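Local structure of glycerophosphodiester phosphodiesterase (Thermotoga maritima, 1O1Z) at residues 34-39 against 225-230; 81-86 against 93-98; 165-170 against 192-197. The protein belongs to the glycerophosphoryl diester phosphodiesterase family, whose members are built on a TIM-barrel fold of parallel strands surrounded by helices. All coordinates share one frame; numbering follows the deposited sequence. Where two conformers were deposited one is given.

Contact 1 (34-39 against 225-230)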
# COMPACT_ATOMS: atom_id res chain seq x y z
N MET A 34 -11.69 8.01 4.01
CA MET A 34 -12.85 8.67 3.39
C MET A 34 -12.46 10.03 2.79
O MET A 34 -12.92 10.38 1.71
CB MET A 34 -14.01 8.77 4.40
CG MET A 34 -14.54 7.38 4.81
SD MET A 34 -16.06 7.54 5.87
CE MET A 34 -15.37 8.21 7.36
N LYS A 35 -11.63 10.78 3.49
CA LYS A 35 -11.19 12.09 3.01
C LYS A 35 -10.31 12.00 1.75
O LYS A 35 -10.35 12.89 0.91
CB LYS A 35 -10.47 12.87 4.12
CG LYS A 35 -11.38 13.34 5.24
CD LYS A 35 -12.24 14.48 4.81
CE LYS A 35 -13.28 14.80 5.87
NZ LYS A 35 -14.21 15.85 5.39
N ALA A 36 -9.52 10.93 1.62
CA ALA A 36 -8.74 10.72 0.40
C ALA A 36 -9.66 10.53 -0.79
O ALA A 36 -9.46 11.09 -1.84
CB ALA A 36 -7.84 9.50 0.56
N ILE A 37 -10.70 9.73 -0.60
CA ILE A 37 -11.67 9.47 -1.68
C ILE A 37 -12.45 10.74 -2.01
O ILE A 37 -12.67 11.07 -3.19
CB ILE A 37 -12.61 8.30 -1.29
CG1 ILE A 37 -11.83 7.02 -0.98
CG2 ILE A 37 -13.66 8.06 -2.39
CD1 ILE A 37 -10.84 6.60 -2.03
N GLU A 38 -12.83 11.50 -0.99
CA GLU A 38 -13.54 12.76 -1.21
C GLU A 38 -12.70 13.77 -2.01
O GLU A 38 -13.23 14.58 -2.76
CB GLU A 38 -13.95 13.38 0.12
CG GLU A 38 -15.03 12.61 0.85
CD GLU A 38 -15.25 13.13 2.27
OE1 GLU A 38 -15.10 14.35 2.50
OE2 GLU A 38 -15.57 12.31 3.16
N ALA A 39 -11.39 13.71 -1.79
CA ALA A 39 -10.42 14.59 -2.45
C ALA A 39 -10.08 14.16 -3.88
O ALA A 39 -9.34 14.85 -4.58
CB ALA A 39 -9.15 14.68 -1.60
N ASP A 225 1.05 11.15 0.60
CA ASP A 225 0.29 11.71 1.72
C ASP A 225 -0.56 12.93 1.30
O ASP A 225 -1.53 13.28 1.96
CB ASP A 225 1.22 12.15 2.84
CG ASP A 225 2.15 11.06 3.31
OD1 ASP A 225 1.71 9.90 3.44
OD2 ASP A 225 3.35 11.31 3.62
N GLU A 226 -0.15 13.58 0.22
CA GLU A 226 -0.72 14.86 -0.23
C GLU A 226 -1.72 14.64 -1.35
O GLU A 226 -1.49 14.97 -2.51
CB GLU A 226 0.41 15.79 -0.68
CG GLU A 226 1.32 16.24 0.45
CD GLU A 226 0.71 17.33 1.34
OE1 GLU A 226 -0.42 17.83 1.07
OE2 GLU A 226 1.37 17.71 2.32
N VAL A 227 -2.87 14.08 -0.97
CA VAL A 227 -3.84 13.65 -1.95
C VAL A 227 -4.37 14.76 -2.85
O VAL A 227 -4.36 14.63 -4.08
CB VAL A 227 -5.02 12.89 -1.29
CG1 VAL A 227 -6.08 12.57 -2.31
CG2 VAL A 227 -4.52 11.64 -0.61
N GLU A 228 -4.86 15.86 -2.29
CA GLU A 228 -5.43 16.92 -3.13
C GLU A 228 -4.40 17.48 -4.10
O GLU A 228 -4.70 17.74 -5.25
CB GLU A 228 -5.98 18.08 -2.30
CG GLU A 228 -7.22 17.78 -1.48
CD GLU A 228 -7.59 18.94 -0.56
OE1 GLU A 228 -8.40 19.78 -0.99
OE2 GLU A 228 -7.05 19.04 0.58
N LEU A 229 -3.17 17.68 -3.62
CA LEU A 229 -2.09 18.18 -4.45
C LEU A 229 -1.92 17.29 -5.69
O LEU A 229 -1.91 17.76 -6.80
CB LEU A 229 -0.80 18.23 -3.64
CG LEU A 229 0.50 18.59 -4.36
CD1 LEU A 229 0.40 19.90 -5.08
CD2 LEU A 229 1.64 18.56 -3.34
N PHE A 230 -1.79 15.99 -5.48
CA PHE A 230 -1.46 15.10 -6.57
C PHE A 230 -2.65 14.86 -7.49
O PHE A 230 -2.50 14.72 -8.71
CB PHE A 230 -0.83 13.81 -6.02
CG PHE A 230 0.62 13.96 -5.73
CD1 PHE A 230 1.07 14.76 -4.70
CD2 PHE A 230 1.56 13.33 -6.52
CE1 PHE A 230 2.44 14.95 -4.46
CE2 PHE A 230 2.92 13.50 -6.28
CZ PHE A 230 3.35 14.32 -5.24

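Contact 2 (81-86 against 93-98)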
# COMPACT_ATOMS: atom_id res chain seq x y z
N GLU A 81 -10.39 -4.07 22.79
CA GLU A 81 -9.41 -3.41 23.66
C GLU A 81 -8.66 -2.29 22.93
O GLU A 81 -8.46 -1.23 23.48
CB GLU A 81 -8.44 -4.44 24.22
CG GLU A 81 -9.10 -5.32 25.27
CD GLU A 81 -8.33 -6.57 25.65
OE1 GLU A 81 -7.30 -6.92 25.01
OE2 GLU A 81 -8.77 -7.24 26.61
N LEU A 82 -8.29 -2.55 21.69
CA LEU A 82 -7.61 -1.55 20.87
C LEU A 82 -8.48 -0.34 20.59
O LEU A 82 -8.03 0.79 20.63
CB LEU A 82 -7.12 -2.16 19.55
CG LEU A 82 -6.01 -3.20 19.74
CD1 LEU A 82 -5.80 -4.02 18.48
CD2 LEU A 82 -4.71 -2.53 20.20
N LYS A 83 -9.74 -0.58 20.29
CA LYS A 83 -10.69 0.51 20.10
C LYS A 83 -10.92 1.30 21.39
O LYS A 83 -11.03 2.52 21.34
CB LYS A 83 -12.00 -0.06 19.55
CG LYS A 83 -11.87 -0.38 18.05
CD LYS A 83 -13.11 -0.90 17.41
CE LYS A 83 -12.90 -1.17 15.93
NZ LYS A 83 -12.95 0.03 15.07
N GLU A 84 -10.97 0.63 22.53
CA GLU A 84 -11.11 1.34 23.79
C GLU A 84 -9.90 2.24 24.02
O GLU A 84 -10.03 3.39 24.38
CB GLU A 84 -11.27 0.35 24.96
CG GLU A 84 -12.52 -0.52 24.89
CD GLU A 84 -12.40 -1.82 25.69
OE1 GLU A 84 -11.92 -1.76 26.84
OE2 GLU A 84 -12.77 -2.90 25.17
N LEU A 85 -8.70 1.69 23.82
CA LEU A 85 -7.45 2.43 24.06
C LEU A 85 -7.27 3.64 23.15
O LEU A 85 -6.70 4.65 23.56
CB LEU A 85 -6.26 1.50 23.85
CG LEU A 85 -6.07 0.46 24.95
CD1 LEU A 85 -5.12 -0.63 24.50
CD2 LEU A 85 -5.61 1.10 26.25
N THR A 86 -7.77 3.54 21.92
CA THR A 86 -7.62 4.60 20.91
C THR A 86 -8.90 5.44 20.73
O THR A 86 -9.00 6.21 19.79
CB THR A 86 -7.24 4.01 19.53
OG1 THR A 86 -8.25 3.11 19.09
CG2 THR A 86 -5.96 3.19 19.59
N LEU A 93 -9.86 -4.05 8.82
CA LEU A 93 -9.99 -4.14 7.37
C LEU A 93 -11.46 -4.28 6.95
O LEU A 93 -11.90 -3.66 5.99
CB LEU A 93 -9.12 -5.27 6.84
CG LEU A 93 -9.12 -5.42 5.33
CD1 LEU A 93 -8.54 -4.14 4.68
CD2 LEU A 93 -8.30 -6.65 4.94
N LYS A 94 -12.21 -5.10 7.69
CA LYS A 94 -13.65 -5.23 7.47
C LYS A 94 -14.37 -3.87 7.42
O LYS A 94 -15.20 -3.60 6.52
CB LYS A 94 -14.27 -6.11 8.56
CG LYS A 94 -15.81 -6.17 8.56
CD LYS A 94 -16.31 -7.13 9.63
CE LYS A 94 -17.84 -7.17 9.68
NZ LYS A 94 -18.41 -5.88 10.17
N GLU A 95 -14.07 -3.01 8.39
CA GLU A 95 -14.68 -1.68 8.46
C GLU A 95 -14.27 -0.77 7.30
O GLU A 95 -15.08 0.01 6.78
CB GLU A 95 -14.36 -1.02 9.81
CG GLU A 95 -15.06 -1.71 10.95
CD GLU A 95 -14.69 -1.17 12.31
OE1 GLU A 95 -13.49 -1.15 12.65
OE2 GLU A 95 -15.62 -0.77 13.04
N VAL A 96 -13.02 -0.88 6.85
CA VAL A 96 -12.60 -0.10 5.68
C VAL A 96 -13.43 -0.48 4.46
O VAL A 96 -13.90 0.38 3.73
CB VAL A 96 -11.10 -0.26 5.40
CG1 VAL A 96 -10.71 0.49 4.16
CG2 VAL A 96 -10.28 0.24 6.59
N PHE A 97 -13.63 -1.79 4.26
CA PHE A 97 -14.42 -2.25 3.11
C PHE A 97 -15.85 -1.72 3.17
O PHE A 97 -16.43 -1.42 2.14
CB PHE A 97 -14.47 -3.79 3.05
CG PHE A 97 -13.20 -4.48 2.65
CD1 PHE A 97 -12.05 -3.81 2.26
CD2 PHE A 97 -13.16 -5.86 2.64
CE1 PHE A 97 -10.91 -4.51 1.88
CE2 PHE A 97 -12.03 -6.54 2.27
CZ PHE A 97 -10.92 -5.87 1.88
N GLU A 98 -16.41 -1.59 4.38
CA GLU A 98 -17.77 -1.06 4.55
C GLU A 98 -17.87 0.43 4.22
O GLU A 98 -18.97 0.93 3.94
CB GLU A 98 -18.23 -1.32 6.00
CG GLU A 98 -18.49 -2.79 6.25
CD GLU A 98 -18.64 -3.16 7.73
OE1 GLU A 98 -18.49 -2.29 8.61
OE2 GLU A 98 -18.91 -4.35 8.00

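Contact 3 (165-170 against 192-197)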
# COMPACT_ATOMS: atom_id res chain seq x y z
N GLU A 165 14.80 -11.78 -12.98
CA GLU A 165 14.44 -13.18 -13.13
C GLU A 165 13.13 -13.48 -12.37
O GLU A 165 12.25 -14.14 -12.87
CB GLU A 165 15.57 -14.08 -12.62
CG GLU A 165 16.82 -14.08 -13.49
CD GLU A 165 18.01 -14.79 -12.83
OE1 GLU A 165 17.87 -15.31 -11.70
OE2 GLU A 165 19.09 -14.82 -13.46
N ARG A 166 13.03 -12.95 -11.15
CA ARG A 166 11.86 -13.18 -10.32
C ARG A 166 10.59 -12.59 -10.92
O ARG A 166 9.56 -13.21 -10.95
CB ARG A 166 12.09 -12.56 -8.95
CG ARG A 166 11.03 -12.90 -7.96
CD ARG A 166 11.32 -12.28 -6.60
NE ARG A 166 10.53 -13.00 -5.66
CZ ARG A 166 10.95 -13.59 -4.55
NH1 ARG A 166 12.20 -13.52 -4.06
NH2 ARG A 166 10.06 -14.25 -3.90
N VAL A 167 10.70 -11.37 -11.40
CA VAL A 167 9.55 -10.67 -11.96
C VAL A 167 9.08 -11.40 -13.23
O VAL A 167 7.88 -11.58 -13.43
CB VAL A 167 9.88 -9.20 -12.23
CG1 VAL A 167 8.75 -8.51 -13.00
CG2 VAL A 167 10.11 -8.49 -10.93
N GLU A 168 10.01 -11.83 -14.08
CA GLU A 168 9.67 -12.64 -15.26
C GLU A 168 8.98 -13.95 -14.91
O GLU A 168 7.97 -14.34 -15.52
CB GLU A 168 10.94 -12.92 -16.07
CG GLU A 168 11.52 -11.70 -16.76
CD GLU A 168 10.98 -11.48 -18.17
OE1 GLU A 168 11.34 -10.47 -18.79
OE2 GLU A 168 10.20 -12.33 -18.65
N LYS A 169 9.50 -14.62 -13.89
CA LYS A 169 9.04 -15.93 -13.51
C LYS A 169 7.66 -15.89 -12.84
O LYS A 169 6.82 -16.76 -13.06
CB LYS A 169 10.09 -16.59 -12.58
CG LYS A 169 9.61 -17.77 -11.83
CD LYS A 169 10.76 -18.44 -11.10
CE LYS A 169 10.36 -19.85 -10.78
NZ LYS A 169 9.17 -19.84 -9.87
N GLU A 170 7.44 -14.89 -12.00
CA GLU A 170 6.27 -14.82 -11.12
C GLU A 170 5.17 -13.90 -11.58
O GLU A 170 4.02 -14.05 -11.16
CB GLU A 170 6.69 -14.40 -9.72
CG GLU A 170 7.65 -15.36 -9.05
CD GLU A 170 7.11 -16.76 -8.73
OE1 GLU A 170 5.89 -16.99 -8.88
OE2 GLU A 170 7.95 -17.62 -8.40
N ARG A 192 11.33 0.33 -17.24
CA ARG A 192 10.68 0.46 -18.55
C ARG A 192 10.42 -0.90 -19.18
O ARG A 192 9.40 -1.10 -19.82
CB ARG A 192 11.51 1.32 -19.50
CG ARG A 192 11.50 2.77 -19.18
CD ARG A 192 12.43 3.56 -20.06
NE ARG A 192 12.32 4.98 -19.80
CZ ARG A 192 13.11 5.88 -20.35
NH1 ARG A 192 14.07 5.49 -21.20
NH2 ARG A 192 12.95 7.16 -20.06
N SER A 193 11.36 -1.82 -19.03
CA SER A 193 11.23 -3.16 -19.60
C SER A 193 10.06 -3.89 -18.96
O SER A 193 9.28 -4.56 -19.66
CB SER A 193 12.52 -3.99 -19.46
OG SER A 193 12.71 -4.54 -18.16
N PHE A 194 9.92 -3.73 -17.64
CA PHE A 194 8.82 -4.35 -16.90
C PHE A 194 7.46 -3.77 -17.40
O PHE A 194 6.49 -4.49 -17.62
CB PHE A 194 8.98 -4.08 -15.40
CG PHE A 194 10.14 -4.82 -14.71
CD1 PHE A 194 10.61 -6.02 -15.18
CD2 PHE A 194 10.71 -4.28 -13.56
CE1 PHE A 194 11.66 -6.70 -14.52
CE2 PHE A 194 11.73 -4.94 -12.88
CZ PHE A 194 12.21 -6.16 -13.37
N ARG A 195 7.41 -2.46 -17.55
CA ARG A 195 6.18 -1.79 -17.94
C ARG A 195 5.74 -2.20 -19.35
O ARG A 195 4.55 -2.36 -19.61
CB ARG A 195 6.39 -0.29 -17.87
CG ARG A 195 5.18 0.50 -17.75
CD ARG A 195 5.49 1.85 -17.13
NE ARG A 195 4.31 2.65 -17.12
CZ ARG A 195 4.22 3.86 -17.66
NH1 ARG A 195 5.25 4.41 -18.30
NH2 ARG A 195 3.08 4.52 -17.54
N LYS A 196 6.72 -2.41 -20.23
CA LYS A 196 6.46 -2.84 -21.60
C LYS A 196 5.76 -4.21 -21.62
O LYS A 196 4.96 -4.49 -22.52
CB LYS A 196 7.77 -2.87 -22.41
CG LYS A 196 7.61 -3.18 -23.88
CD LYS A 196 8.94 -3.06 -24.62
N LYS A 197 6.06 -5.03 -20.62
CA LYS A 197 5.37 -6.31 -20.41
C LYS A 197 4.01 -6.23 -19.73
O LYS A 197 3.33 -7.24 -19.60
CB LYS A 197 6.24 -7.26 -19.58
CG LYS A 197 7.41 -7.85 -20.29
CD LYS A 197 7.99 -8.99 -19.46
CE LYS A 197 7.22 -10.30 -19.64
NZ LYS A 197 7.66 -11.35 -18.66
O HOH W 1 7.04 -10.46 -15.97
O HOH W 2 6.97 -14.01 -17.95
O HOH W 3 12.40 -7.40 -18.04

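Contact 1 (34-39 against 225-230)
Ala36, Ala39, Val227 and Glu228 meet at the seam of the TIM barrel, where the helix following the first strand lies beside the helix following the last. Helix 30-38 comes after strand 14-18 and helix 227-232 after strand 221-224, and these two strands pair in parallel. The contact joins the C-terminal end of one helix to the N-terminal start of the other: Ala36 and Ala39 lie in or just after the last turn of helix 30-38, Val227 and Glu228 in the first turn of helix 227-232, with Glu226 at the N-cap position. The backbones can come close since Ala36 and, just past the helix, Ala39 present nothing larger than a methyl: the CA atoms of Ala39 and Glu228 are 5.5 Å apart.

Val227 uses both of its methyls. Its CG1 stands anti to the backbone N (chi1 174°), which sets it 3.8 Å from Ala39 CB. The same methyl reaches the backbone as well, with Val227 CG1 3.7 Å from Ala36 O at the helix end. The other branch touches more loosely, Val227 CG2 lying 4.1 Å from Ala36 CB. On the more exposed side, Glu228 takes part through its methylene and not its charge: CG rests 3.7 Å from Ala39 CB, so that Ala39 CB is met by both Val227 and Glu228. The carboxylate is engaged beyond the two segments, where OE2 forms a salt bridge with Lys24 and a hydrogen bond with Tyr21.

Only 159 Å² is buried in total, and every pair that touches across the segments includes a carbon of a methyl or methylene group. The attraction is thus van der Waals and hydrophobic, holding the two helices by fit of shape, with directional polar bonding left to the flanks.

Contact 2 (81-86 against 93-98)
Lys83 and Glu95 reach toward each other from opposite directions and join their helices through one charged pair. In this salt bridge Lys83 NZ donates to Glu95 OE1 at 2.7 Å on the syn side of that oxygen, and the other oxygen, OE2, stays farther from NZ at 3.4 Å. The lysine chain is extended until its last torsion (chi4 -79°), whose bend turns the ammonium; NZ finds a second acceptor in the carbonyl oxygen of Ile90. Glu95 OE1 is gripped further by the hydroxyls of Thr91 and Thr92, so three groups fix this one oxygen. The bridge spans two helices linked by a short loop, 79-85 and 93-99, of which the second packs on the outside of the sheet, against strands 105-110 and 56-58, through Val96 and Leu93. The linking loop is tied down too. Thr86 OG1 donates to Leu82 O at 2.8 Å and accepts from Ile90 N. Leu82 O also takes the amide of Thr86, and the two donors arrive from opposite faces of the carbonyl plane.

Contact 3 (165-170 against 192-197)
Val167 presses on one face of the Phe194 ring where two neighbouring helices of the TIM barrel, 160-170 and 185-196, lie side by side on the outside of the barrel, joined in sequence through strand 174-178. This is the tight, buried half of the contact. Val167 CG1 sits 4.0 Å from the ring centroid and 23° off its normal, a CH-pi approach displaced toward the rim, and its nearest ring atom is Phe194 CE1 at 3.7 Å. The second branch reaches farther round the rim, with Val167 CG2 4.0 Å from Phe194 CZ. Both side chains also rest on Leu175 of the strand and on Ile199, which places them on the inner side of the helix pair.

Toward solvent the packing gives way to charge and water. Glu168 bends at chi2 (-90°), which brings its carboxylate across to Lys197, and Lys197 NZ donates to Glu168 OE2 at 2.7 Å in a salt bridge. The ammonium meets that oxygen from well above the carboxylate plane, 65° out of it. Two waters also bind the ammonium: one links Lys197 NZ to Val167 O, while the other joins it to Glu168 O, accepting from NZ at 2.8 Å. A third water bridges Ser193 OG and, weakly, Glu168 OE1.

With a carboxylate oxygen and two waters as acceptors, Lys197 NZ has three polar partners, and the waters carry its hydrogen bonding on to carbonyls near the end of helix 160-170. The positive group would probably be favoured both by Glu168 and by that carbonyl-rich helix end, while the inner side depends on apolar fit.

Overall arrangement
From the N terminus, the chain runs through strand 14-18 into helix 30-38, the first half of contact 1, whose partner 225-230 arrives only 186 residues later. That long loop spans nearly the whole barrel and contains both other contacts. Contact 2 closes first, a short loop tying helix 79-85 to helix 93-99. Contact 3 opens after it and closes within 22 residues, joining the helices on either side of strand 174-178 in sequence, so the two inner loops follow in series without crossing. They lie on opposite sides of the chain's centre, with centres about 37 Å apart, whereas contact 1 joins the first and last parts of the barrel.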